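Local structure of histidine utilization repressor (Pseudomonas syringae pv. tomato, 2PKH) at residues His9-Glu18 / Tyr66-Thr75; Leu106-Ile117 / Ala131-Leu142. The protein probably represses the histidine utilization operon in the absence of inducer, the chain here being its C-terminal UTRA domain. All blocks are in the same frame, centred on the assembly; numbering follows the deposited sequence.

Interaction 1: residues His9-Glu18 / Tyr66-Thr75; sequences HTCKVMVLKE and YLKQDFTLQT. With EDO (1,2-ethanediol), chain S.
Leu16 and Leu67 anchor an apolar contact between the strand 9-18 and the loop 66-75. The two side chains slide past each other in opposite directions, with Leu16 CD1 3.8 Å from Leu67 CD2. With its CG anti to the backbone N (chi1 -172°), Leu16 turns its methyls to the loop. CD1 of Leu16 lies at the edge of the Phe71 ring, in its plane and 3.7 Å from CE2 of Phe71, and also reaches CE2 of Tyr66. The other methyl, CD2, rests on the carbonyl oxygen of Leu67. In return, Leu67 spreads its methyls against the strand backbone, CD2 against the N of Lys17 and CD1 3.7 Å from the N of Glu18. Within the loop, CZ of Phe71 sits 3.6 Å above one face of the Tyr66 ring, offset toward the rim.

The strand is outermost, within this chain, in the antiparallel sheet of the UTRA domain, where it pairs with strand 36-46; the loop leads from strand 49-59 to helix 76-83 and packs against this margin.

Toward the strand's start the contacts become sparser. SG of Cys11 comes close to O of Phe71, at 3.2 Å, while CE1 of His9 meets CG2 of Thr75 at the ring edge. The polar order is mostly internal to the loop: Asp70 OD1 accepts from the N of Thr72 at 2.8 Å, forming an Asx turn. Thr75 ends the loop by capping the following helix through Ala78. An ethanediol molecule, probably from the crystallisation liquor, bonds weakly to the N of His9.

Interaction 2: residues Leu106-Ile117 / Ala131-Leu142; sequences LQIDAGEPCLLI and ARLIHPGSRHRL
Leu115 and His135 form a hydrogen-bonded antiparallel pair, as do Ile117 and Leu133, and around them the contact is densely packed. On the face carrying these four residues, CD1 of Ile117 comes within 3.6 Å of NE2 of His135 and meets CD2 of Leu142 tip to tip. On the other face Leu116 CD1 lies over the centre of the Arg132 guanidinium, while Glu102 forms a salt bridge with that arginine. The packing continues at Pro136, whose CD lies 3.8 Å from Leu106 CD2 and whose CB lies 3.7 Å from Ile108 CG2.

The looser side, toward solvent, is polar. Arg139 holds the end of helix 100-106: its NH1 meets Leu106 O at 2.8 Å, and its NH2 reaches Gln107 O, in the guanidinium plane but above that carbonyl's plane. CG2 of Ile108 sits over one face, toward its rim. OE2 of Glu112 takes bonds from the N of Ser138 (2.8 Å) and from its OG, which arrive from opposite faces of the carboxylate. Gly137 N adds a bond to Pro113 O, completing the open end of a beta hairpin, 113-123 with 126-136, within the UTRA sheet.

Overall arrangement
From the N terminus, strand 9-20 is an outermost strand of the antiparallel sheet within this chain. The chain then runs through strands 36-46 and 49-59 before the loop at 66-75 returns to that edge, so interaction 1 closes a loop with 47 residues between its segments. Interaction 2 opens later, at the end of helix 100-106, and closes a much shorter loop, the hairpin of strands 113-123 and 126-136. The two follow in series, neither crossing nor enclosing the other. Their centres lie about 20 Å apart, yet both reach the same sheet: one fastens a connecting loop to its edge, the other joins neighbouring strands and the helix end. Beyond the hairpin, Leu142 pairs with a strand of the third subunit.

Interaction 1: residues His9-Glu18 / Tyr66-Thr75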
loop_
_atom_site.group_PDB
_atom_site.type_symbol
_atom_site.label_atom_id
_atom_site.label_comp_id
_atom_site.label_asym_id
_atom_site.label_seq_id
_atom_site.Cartn_x
_atom_site.Cartn_y
_atom_site.Cartn_z
ATOM N N HIS B 9 16.480 18.376 -0.978
ATOM C CA HIS B 9 16.382 17.968 0.394
ATOM C C HIS B 9 17.727 18.285 1.072
ATOM O O HIS B 9 18.827 17.899 0.595
ATOM C CB HIS B 9 16.041 16.479 0.429
ATOM C CG HIS B 9 16.096 15.867 1.797
ATOM N ND1 HIS B 9 16.570 14.590 2.019
ATOM C CD2 HIS B 9 15.726 16.352 3.012
ATOM C CE1 HIS B 9 16.484 14.312 3.310
ATOM N NE2 HIS B 9 15.974 15.362 3.933
ATOM N N THR B 10 17.639 19.043 2.156
ATOM C CA THR B 10 18.807 19.318 3.018
ATOM C C THR B 10 18.330 19.093 4.480
ATOM O O THR B 10 17.132 18.945 4.714
ATOM C CB THR B 10 19.355 20.769 2.827
ATOM O OG1 THR B 10 18.323 21.691 3.161
ATOM C CG2 THR B 10 19.750 21.063 1.376
ATOM N N CYS B 11 19.242 19.038 5.441
ATOM C CA CYS B 11 18.838 18.724 6.806
ATOM C C CYS B 11 19.862 19.241 7.758
ATOM O O CYS B 11 20.978 19.560 7.352
ATOM C CB CYS B 11 18.612 17.261 7.075
ATOM S SG CYS B 11 20.127 16.336 7.004
ATOM N N LYS B 12 19.431 19.393 9.006
ATOM C CA LYS B 12 20.267 19.935 10.060
ATOM C C LYS B 12 20.138 18.911 11.162
ATOM O O LYS B 12 19.029 18.603 11.609
ATOM C CB LYS B 12 19.665 21.257 10.513
ATOM C CG LYS B 12 20.657 22.270 11.092
ATOM C CD LYS B 12 20.068 23.712 11.083
ATOM C CE LYS B 12 20.229 24.417 9.725
ATOM N NZ LYS B 12 21.674 24.502 9.302
ATOM N N VAL B 13 21.273 18.333 11.549
ATOM C CA VAL B 13 21.340 17.415 12.708
ATOM C C VAL B 13 21.370 18.291 13.974
ATOM O O VAL B 13 22.269 19.152 14.125
ATOM C CB VAL B 13 22.598 16.524 12.544
ATOM C CG1 VAL B 13 22.728 15.479 13.628
ATOM C CG2 VAL B 13 22.521 15.879 11.172
HETATM N N MSE B 14 20.400 18.117 14.855
HETATM C CA MSE B 14 20.359 18.856 16.143
HETATM C C MSE B 14 20.914 17.971 17.284
HETATM O O MSE B 14 21.496 18.493 18.192
HETATM C CB MSE B 14 18.939 19.291 16.569
HETATM C CG MSE B 14 18.024 19.991 15.445
HETATM SE SE MSE B 14 18.998 21.590 14.829
HETATM C CE MSE B 14 18.648 22.700 16.376
ATOM N N VAL B 15 20.632 16.657 17.237
ATOM C CA VAL B 15 21.009 15.681 18.262
ATOM C C VAL B 15 21.617 14.458 17.600
ATOM O O VAL B 15 21.151 13.942 16.572
ATOM C CB VAL B 15 19.777 15.302 19.158
ATOM C CG1 VAL B 15 20.107 14.248 20.173
ATOM C CG2 VAL B 15 19.294 16.539 19.853
ATOM N N LEU B 16 22.757 14.050 18.107
ATOM C CA LEU B 16 23.362 12.738 17.762
ATOM C C LEU B 16 24.208 12.246 18.965
ATOM O O LEU B 16 25.353 12.665 19.128
ATOM C CB LEU B 16 24.242 12.842 16.501
ATOM C CG LEU B 16 24.764 11.492 15.925
ATOM C CD1 LEU B 16 23.716 10.567 15.396
ATOM C CD2 LEU B 16 25.758 11.816 14.830
ATOM N N LYS B 17 23.637 11.302 19.727
ATOM C CA LYS B 17 24.171 10.934 21.092
ATOM C C LYS B 17 23.707 9.587 21.568
ATOM O O LYS B 17 22.645 9.078 21.156
ATOM C CB LYS B 17 23.781 11.974 22.126
ATOM C CG LYS B 17 22.346 12.019 22.589
ATOM C CD LYS B 17 22.089 13.402 23.187
ATOM C CE LYS B 17 20.618 13.679 23.665
ATOM N NZ LYS B 17 20.505 12.950 24.966
ATOM N N GLU B 18 24.519 8.991 22.443
ATOM C CA GLU B 18 24.109 7.803 23.129
ATOM C C GLU B 18 23.403 8.236 24.393
ATOM O O GLU B 18 23.817 9.214 25.015
ATOM C CB GLU B 18 25.392 7.079 23.513
ATOM C CG GLU B 18 25.195 5.744 24.024
ATOM C CD GLU B 18 26.559 5.088 24.333
ATOM O OE1 GLU B 18 27.525 5.143 23.506
ATOM O OE2 GLU B 18 26.637 4.543 25.416
ATOM N N TYR B 66 26.357 3.912 14.243
ATOM C CA TYR B 66 25.365 4.934 13.967
ATOM C C TYR B 66 25.858 6.348 14.330
ATOM O O TYR B 66 25.733 7.276 13.535
ATOM C CB TYR B 66 24.059 4.579 14.686
ATOM C CG TYR B 66 22.837 5.430 14.263
ATOM C CD1 TYR B 66 22.067 5.087 13.193
ATOM C CD2 TYR B 66 22.466 6.531 15.006
ATOM C CE1 TYR B 66 20.939 5.878 12.810
ATOM C CE2 TYR B 66 21.303 7.335 14.655
ATOM C CZ TYR B 66 20.592 7.017 13.570
ATOM O OH TYR B 66 19.437 7.767 13.284
ATOM N N LEU B 67 26.476 6.500 15.496
ATOM C CA LEU B 67 26.870 7.847 15.974
ATOM C C LEU B 67 27.956 8.491 15.077
ATOM O O LEU B 67 28.138 9.709 15.053
ATOM C CB LEU B 67 27.322 7.782 17.417
ATOM C CG LEU B 67 26.203 7.486 18.446
ATOM C CD1 LEU B 67 26.859 7.640 19.870
ATOM C CD2 LEU B 67 25.030 8.410 18.280
ATOM N N LYS B 68 28.658 7.646 14.349
ATOM C CA LYS B 68 29.791 8.046 13.551
ATOM C C LYS B 68 29.413 8.587 12.180
ATOM O O LYS B 68 30.279 9.070 11.456
ATOM C CB LYS B 68 30.753 6.828 13.379
ATOM C CG LYS B 68 31.327 6.355 14.708
ATOM C CD LYS B 68 31.815 4.924 14.581
ATOM C CE LYS B 68 31.998 4.306 15.994
ATOM N NZ LYS B 68 32.585 2.929 15.885
ATOM N N GLN B 69 28.127 8.507 11.821
ATOM C CA GLN B 69 27.670 8.866 10.486
ATOM C C GLN B 69 27.370 10.397 10.265
ATOM O O GLN B 69 27.069 11.150 11.239
ATOM C CB GLN B 69 26.426 8.045 10.151
ATOM C CG GLN B 69 26.553 6.549 10.362
ATOM C CD GLN B 69 27.738 5.946 9.581
ATOM O OE1 GLN B 69 27.936 6.250 8.410
ATOM N NE2 GLN B 69 28.533 5.119 10.241
ATOM N N ASP B 70 27.485 10.831 8.999
ATOM C CA ASP B 70 27.189 12.189 8.597
ATOM C C ASP B 70 25.860 12.164 7.873
ATOM O O ASP B 70 25.786 11.898 6.680
ATOM C CB ASP B 70 28.284 12.753 7.695
ATOM C CG ASP B 70 27.958 14.157 7.173
ATOM O OD1 ASP B 70 26.807 14.615 7.329
ATOM O OD2 ASP B 70 28.865 14.811 6.579
ATOM N N PHE B 71 24.784 12.414 8.620
ATOM C CA PHE B 71 23.459 12.296 8.058
ATOM C C PHE B 71 23.053 13.542 7.281
ATOM O O PHE B 71 21.890 13.685 6.894
ATOM C CB PHE B 71 22.452 12.000 9.171
ATOM C CG PHE B 71 22.693 10.672 9.868
ATOM C CD1 PHE B 71 22.524 9.457 9.150
ATOM C CD2 PHE B 71 23.068 10.640 11.236
ATOM C CE1 PHE B 71 22.759 8.243 9.755
ATOM C CE2 PHE B 71 23.248 9.433 11.861
ATOM C CZ PHE B 71 23.081 8.224 11.092
ATOM N N THR B 72 23.993 14.464 7.011
ATOM C CA THR B 72 23.749 15.413 5.899
ATOM C C THR B 72 23.994 14.748 4.540
ATOM O O THR B 72 23.576 15.264 3.521
ATOM C CB THR B 72 24.563 16.748 6.005
ATOM O OG1 THR B 72 25.962 16.477 5.948
ATOM C CG2 THR B 72 24.262 17.447 7.298
ATOM N N LEU B 73 24.650 13.590 4.507
ATOM C CA LEU B 73 24.941 12.927 3.226
ATOM C C LEU B 73 24.004 11.750 2.922
ATOM O O LEU B 73 23.883 11.310 1.773
ATOM C CB LEU B 73 26.418 12.467 3.182
ATOM C CG LEU B 73 27.538 13.500 3.373
ATOM C CD1 LEU B 73 28.929 12.842 3.273
ATOM C CD2 LEU B 73 27.428 14.628 2.328
ATOM N N GLN B 74 23.305 11.264 3.950
ATOM C CA GLN B 74 22.491 10.081 3.848
ATOM C C GLN B 74 21.386 10.204 4.935
ATOM O O GLN B 74 21.640 10.792 5.937
ATOM C CB GLN B 74 23.417 8.875 4.139
ATOM C CG GLN B 74 22.837 7.493 3.868
ATOM C CD GLN B 74 23.866 6.400 4.115
ATOM O OE1 GLN B 74 24.787 6.547 4.943
ATOM N NE2 GLN B 74 23.741 5.326 3.386
ATOM N N THR B 75 20.161 9.700 4.750
ATOM C CA THR B 75 19.228 9.691 5.885
ATOM C C THR B 75 19.586 8.495 6.812
ATOM O O THR B 75 20.211 7.484 6.371
ATOM C CB THR B 75 17.773 9.501 5.473
ATOM O OG1 THR B 75 17.617 8.191 4.932
ATOM C CG2 THR B 75 17.274 10.592 4.478
HETATM C C1 EDO S . 20.392 15.916 -2.228
HETATM O O1 EDO S . 19.967 14.537 -2.224
HETATM C C2 EDO S . 20.030 16.658 -3.524
HETATM O O2 EDO S . 18.748 17.294 -3.392
#

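Interaction 2: residues Leu106-Ile117 / Ala131-Leu142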
loop_
_atom_site.group_PDB
_atom_site.type_symbol
_atom_site.label_atom_id
_atom_site.label_comp_id
_atom_site.label_asym_id
_atom_site.label_seq_id
_atom_site.Cartn_x
_atom_site.Cartn_y
_atom_site.Cartn_z
ATOM N N LEU B 106 10.258 23.884 13.041
ATOM C CA LEU B 106 9.545 23.746 11.752
ATOM C C LEU B 106 9.129 25.065 11.116
ATOM O O LEU B 106 8.585 25.069 10.012
ATOM C CB LEU B 106 8.271 22.883 11.924
ATOM C CG LEU B 106 8.441 21.363 12.139
ATOM C CD1 LEU B 106 7.075 20.640 12.422
ATOM C CD2 LEU B 106 9.019 20.791 10.949
ATOM N N GLN B 107 9.398 26.178 11.773
ATOM C CA GLN B 107 8.966 27.475 11.260
ATOM C C GLN B 107 7.482 27.443 10.883
ATOM O O GLN B 107 7.129 27.756 9.735
ATOM C CB GLN B 107 9.800 27.889 10.036
ATOM C CG GLN B 107 11.238 28.251 10.455
ATOM C CD GLN B 107 12.112 28.536 9.263
ATOM O OE1 GLN B 107 11.907 29.499 8.528
ATOM N NE2 GLN B 107 13.061 27.668 9.037
ATOM N N ILE B 108 6.611 27.112 11.852
ATOM C CA ILE B 108 5.139 27.064 11.622
ATOM C C ILE B 108 4.412 27.822 12.730
ATOM O O ILE B 108 4.978 28.157 13.783
ATOM C CB ILE B 108 4.586 25.607 11.627
ATOM C CG1 ILE B 108 5.122 24.835 12.838
ATOM C CG2 ILE B 108 5.067 24.901 10.384
ATOM C CD1 ILE B 108 4.415 23.416 13.141
ATOM N N ASP B 109 3.165 28.154 12.429
ATOM C CA ASP B 109 2.243 28.770 13.360
ATOM C C ASP B 109 2.025 27.811 14.524
ATOM O O ASP B 109 2.052 26.613 14.329
ATOM C CB ASP B 109 0.948 29.054 12.567
ATOM C CG ASP B 109 1.084 30.328 11.701
ATOM O OD1 ASP B 109 2.141 30.963 11.768
ATOM O OD2 ASP B 109 0.157 30.728 10.978
ATOM N N ALA B 110 1.797 28.335 15.715
ATOM C CA ALA B 110 1.521 27.474 16.882
ATOM C C ALA B 110 0.237 26.658 16.630
ATOM O O ALA B 110 0.127 25.515 17.001
ATOM C CB ALA B 110 1.444 28.380 18.195
ATOM N N GLY B 111 -0.738 27.240 15.980
ATOM C CA GLY B 111 -1.996 26.509 15.699
ATOM C C GLY B 111 -2.015 25.625 14.405
ATOM O O GLY B 111 -3.068 25.075 14.000
ATOM N N GLU B 112 -0.876 25.492 13.719
ATOM C CA GLU B 112 -0.790 24.631 12.488
ATOM C C GLU B 112 -0.981 23.161 12.879
ATOM O O GLU B 112 -0.236 22.679 13.724
ATOM C CB GLU B 112 0.613 24.725 11.856
ATOM C CG GLU B 112 1.008 23.589 10.769
ATOM C CD GLU B 112 0.491 23.947 9.398
ATOM O OE1 GLU B 112 -0.301 24.892 9.319
ATOM O OE2 GLU B 112 0.899 23.325 8.418
ATOM N N PRO B 113 -1.940 22.454 12.228
ATOM C CA PRO B 113 -2.148 21.043 12.442
ATOM C C PRO B 113 -0.989 20.319 11.811
ATOM O O PRO B 113 -0.580 20.647 10.683
ATOM C CB PRO B 113 -3.419 20.766 11.646
ATOM C CG PRO B 113 -3.378 21.913 10.517
ATOM C CD PRO B 113 -3.001 23.039 11.338
ATOM N N CYS B 114 -0.437 19.379 12.584
ATOM C CA CYS B 114 0.747 18.638 12.171
ATOM C C CYS B 114 0.354 17.154 12.078
ATOM O O CYS B 114 -0.474 16.687 12.798
ATOM C CB CYS B 114 1.908 18.794 13.135
ATOM S SG CYS B 114 2.605 20.453 13.095
ATOM N N LEU B 115 0.981 16.468 11.136
ATOM C CA LEU B 115 0.759 15.077 10.944
ATOM C C LEU B 115 1.897 14.413 11.782
ATOM O O LEU B 115 3.088 14.620 11.484
ATOM C CB LEU B 115 0.946 14.730 9.464
ATOM C CG LEU B 115 0.506 13.319 9.020
ATOM C CD1 LEU B 115 -0.990 13.118 9.271
ATOM C CD2 LEU B 115 0.873 13.010 7.543
ATOM N N LEU B 116 1.513 13.604 12.746
ATOM C CA LEU B 116 2.438 12.886 13.584
ATOM C C LEU B 116 2.434 11.431 13.188
ATOM O O LEU B 116 1.371 10.785 13.141
ATOM C CB LEU B 116 2.017 13.021 15.055
ATOM C CG LEU B 116 2.914 12.206 16.043
ATOM C CD1 LEU B 116 4.332 12.794 16.082
ATOM C CD2 LEU B 116 2.311 12.269 17.401
ATOM N N ILE B 117 3.612 10.913 12.886
ATOM C CA ILE B 117 3.757 9.501 12.520
ATOM C C ILE B 117 4.768 8.905 13.476
ATOM O O ILE B 117 5.899 9.450 13.616
ATOM C CB ILE B 117 4.258 9.415 11.062
ATOM C CG1 ILE B 117 3.291 10.168 10.116
ATOM C CG2 ILE B 117 4.404 7.942 10.585
ATOM C CD1 ILE B 117 3.741 10.063 8.724
ATOM N N ALA B 131 10.888 5.806 15.515
ATOM C CA ALA B 131 11.030 7.238 15.165
ATOM C C ALA B 131 9.713 7.959 15.405
ATOM O O ALA B 131 8.644 7.384 15.212
ATOM C CB ALA B 131 11.480 7.432 13.685
ATOM N N ARG B 132 9.793 9.231 15.690
ATOM C CA ARG B 132 8.600 10.044 15.892
ATOM C C ARG B 132 8.774 11.125 14.885
ATOM O O ARG B 132 9.759 11.870 14.926
ATOM C CB ARG B 132 8.632 10.646 17.313
ATOM C CG ARG B 132 7.419 11.477 17.684
ATOM C CD ARG B 132 7.598 12.086 19.064
ATOM N NE ARG B 132 6.306 12.641 19.480
ATOM C CZ ARG B 132 5.973 13.900 19.292
ATOM N NH1 ARG B 132 6.855 14.723 18.744
ATOM N NH2 ARG B 132 4.777 14.351 19.662
ATOM N N LEU B 133 7.885 11.187 13.898
ATOM C CA LEU B 133 8.144 12.134 12.776
ATOM C C LEU B 133 7.010 13.141 12.774
ATOM O O LEU B 133 5.821 12.755 12.750
ATOM C CB LEU B 133 8.152 11.364 11.443
ATOM C CG LEU B 133 8.975 10.055 11.374
ATOM C CD1 LEU B 133 8.400 9.307 10.194
ATOM C CD2 LEU B 133 10.343 10.540 11.060
ATOM N N ILE B 134 7.314 14.409 12.843
ATOM C CA ILE B 134 6.221 15.389 12.894
ATOM C C ILE B 134 6.362 16.288 11.687
ATOM O O ILE B 134 7.472 16.745 11.388
ATOM C CB ILE B 134 6.103 16.074 14.319
ATOM C CG1 ILE B 134 5.143 17.278 14.308
ATOM C CG2 ILE B 134 7.473 16.516 14.843
ATOM C CD1 ILE B 134 4.674 17.605 15.865
ATOM N N HIS B 135 5.257 16.473 10.972
ATOM C CA HIS B 135 5.290 17.214 9.728
ATOM C C HIS B 135 4.309 18.361 9.842
ATOM O O HIS B 135 3.226 18.122 10.347
ATOM C CB HIS B 135 4.821 16.348 8.566
ATOM C CG HIS B 135 5.433 14.995 8.522
ATOM N ND1 HIS B 135 6.511 14.680 7.710
ATOM C CD2 HIS B 135 5.155 13.884 9.231
ATOM C CE1 HIS B 135 6.798 13.401 7.846
ATOM N NE2 HIS B 135 6.008 12.897 8.779
ATOM N N PRO B 136 4.666 19.575 9.339
ATOM C CA PRO B 136 3.539 20.531 9.174
ATOM C C PRO B 136 2.453 20.020 8.201
ATOM O O PRO B 136 2.741 19.547 7.119
ATOM C CB PRO B 136 4.226 21.800 8.649
ATOM C CG PRO B 136 5.755 21.604 8.944
ATOM C CD PRO B 136 5.941 20.132 8.810
ATOM N N GLY B 137 1.225 20.082 8.625
ATOM C CA GLY B 137 0.143 19.490 7.865
ATOM C C GLY B 137 -0.003 20.154 6.508
ATOM O O GLY B 137 -0.467 19.524 5.546
ATOM N N SER B 138 0.464 21.398 6.412
ATOM C CA SER B 138 0.412 22.089 5.089
ATOM C C SER B 138 1.541 21.664 4.162
ATOM O O SER B 138 1.550 22.077 3.003
ATOM C CB SER B 138 0.470 23.612 5.270
ATOM O OG SER B 138 1.570 24.072 6.079
ATOM N N ARG B 139 2.524 20.897 4.686
ATOM C CA ARG B 139 3.776 20.637 3.986
ATOM C C ARG B 139 4.056 19.164 3.659
ATOM O O ARG B 139 4.999 18.869 2.920
ATOM C CB ARG B 139 4.974 21.299 4.725
ATOM C CG ARG B 139 4.722 22.844 4.818
ATOM C CD ARG B 139 6.019 23.551 5.318
ATOM N NE ARG B 139 5.672 24.804 6.029
ATOM C CZ ARG B 139 6.402 25.349 6.988
ATOM N NH1 ARG B 139 7.541 24.776 7.410
ATOM N NH2 ARG B 139 6.005 26.508 7.539
ATOM N N HIS B 140 3.250 18.251 4.207
ATOM C CA HIS B 140 3.359 16.860 3.870
ATOM C C HIS B 140 2.029 16.113 4.069
ATOM O O HIS B 140 1.339 16.332 5.068
ATOM C CB HIS B 140 4.428 16.202 4.752
ATOM C CG HIS B 140 4.706 14.764 4.415
ATOM N ND1 HIS B 140 5.177 14.364 3.181
ATOM C CD2 HIS B 140 4.658 13.652 5.175
ATOM C CE1 HIS B 140 5.323 13.051 3.176
ATOM N NE2 HIS B 140 5.025 12.598 4.382
ATOM N N ARG B 141 1.747 15.166 3.201
ATOM C CA ARG B 141 0.638 14.225 3.462
ATOM C C ARG B 141 0.982 12.876 2.888
ATOM O O ARG B 141 1.894 12.795 2.107
ATOM C CB ARG B 141 -0.637 14.737 2.785
ATOM C CG ARG B 141 -0.482 14.976 1.335
ATOM C CD ARG B 141 -1.708 15.810 0.841
ATOM N NE ARG B 141 -1.869 15.792 -0.595
ATOM C CZ ARG B 141 -2.876 16.378 -1.264
ATOM N NH1 ARG B 141 -3.844 17.101 -0.658
ATOM N NH2 ARG B 141 -2.915 16.249 -2.589
ATOM N N LEU B 142 0.218 11.837 3.256
ATOM C CA LEU B 142 0.450 10.490 2.794
ATOM C C LEU B 142 -0.505 10.276 1.645
ATOM O O LEU B 142 -1.675 10.636 1.766
ATOM C CB LEU B 142 0.141 9.506 3.926
ATOM C CG LEU B 142 0.888 9.745 5.244
ATOM C CD1 LEU B 142 0.497 8.689 6.296
ATOM C CD2 LEU B 142 2.405 9.748 4.975
#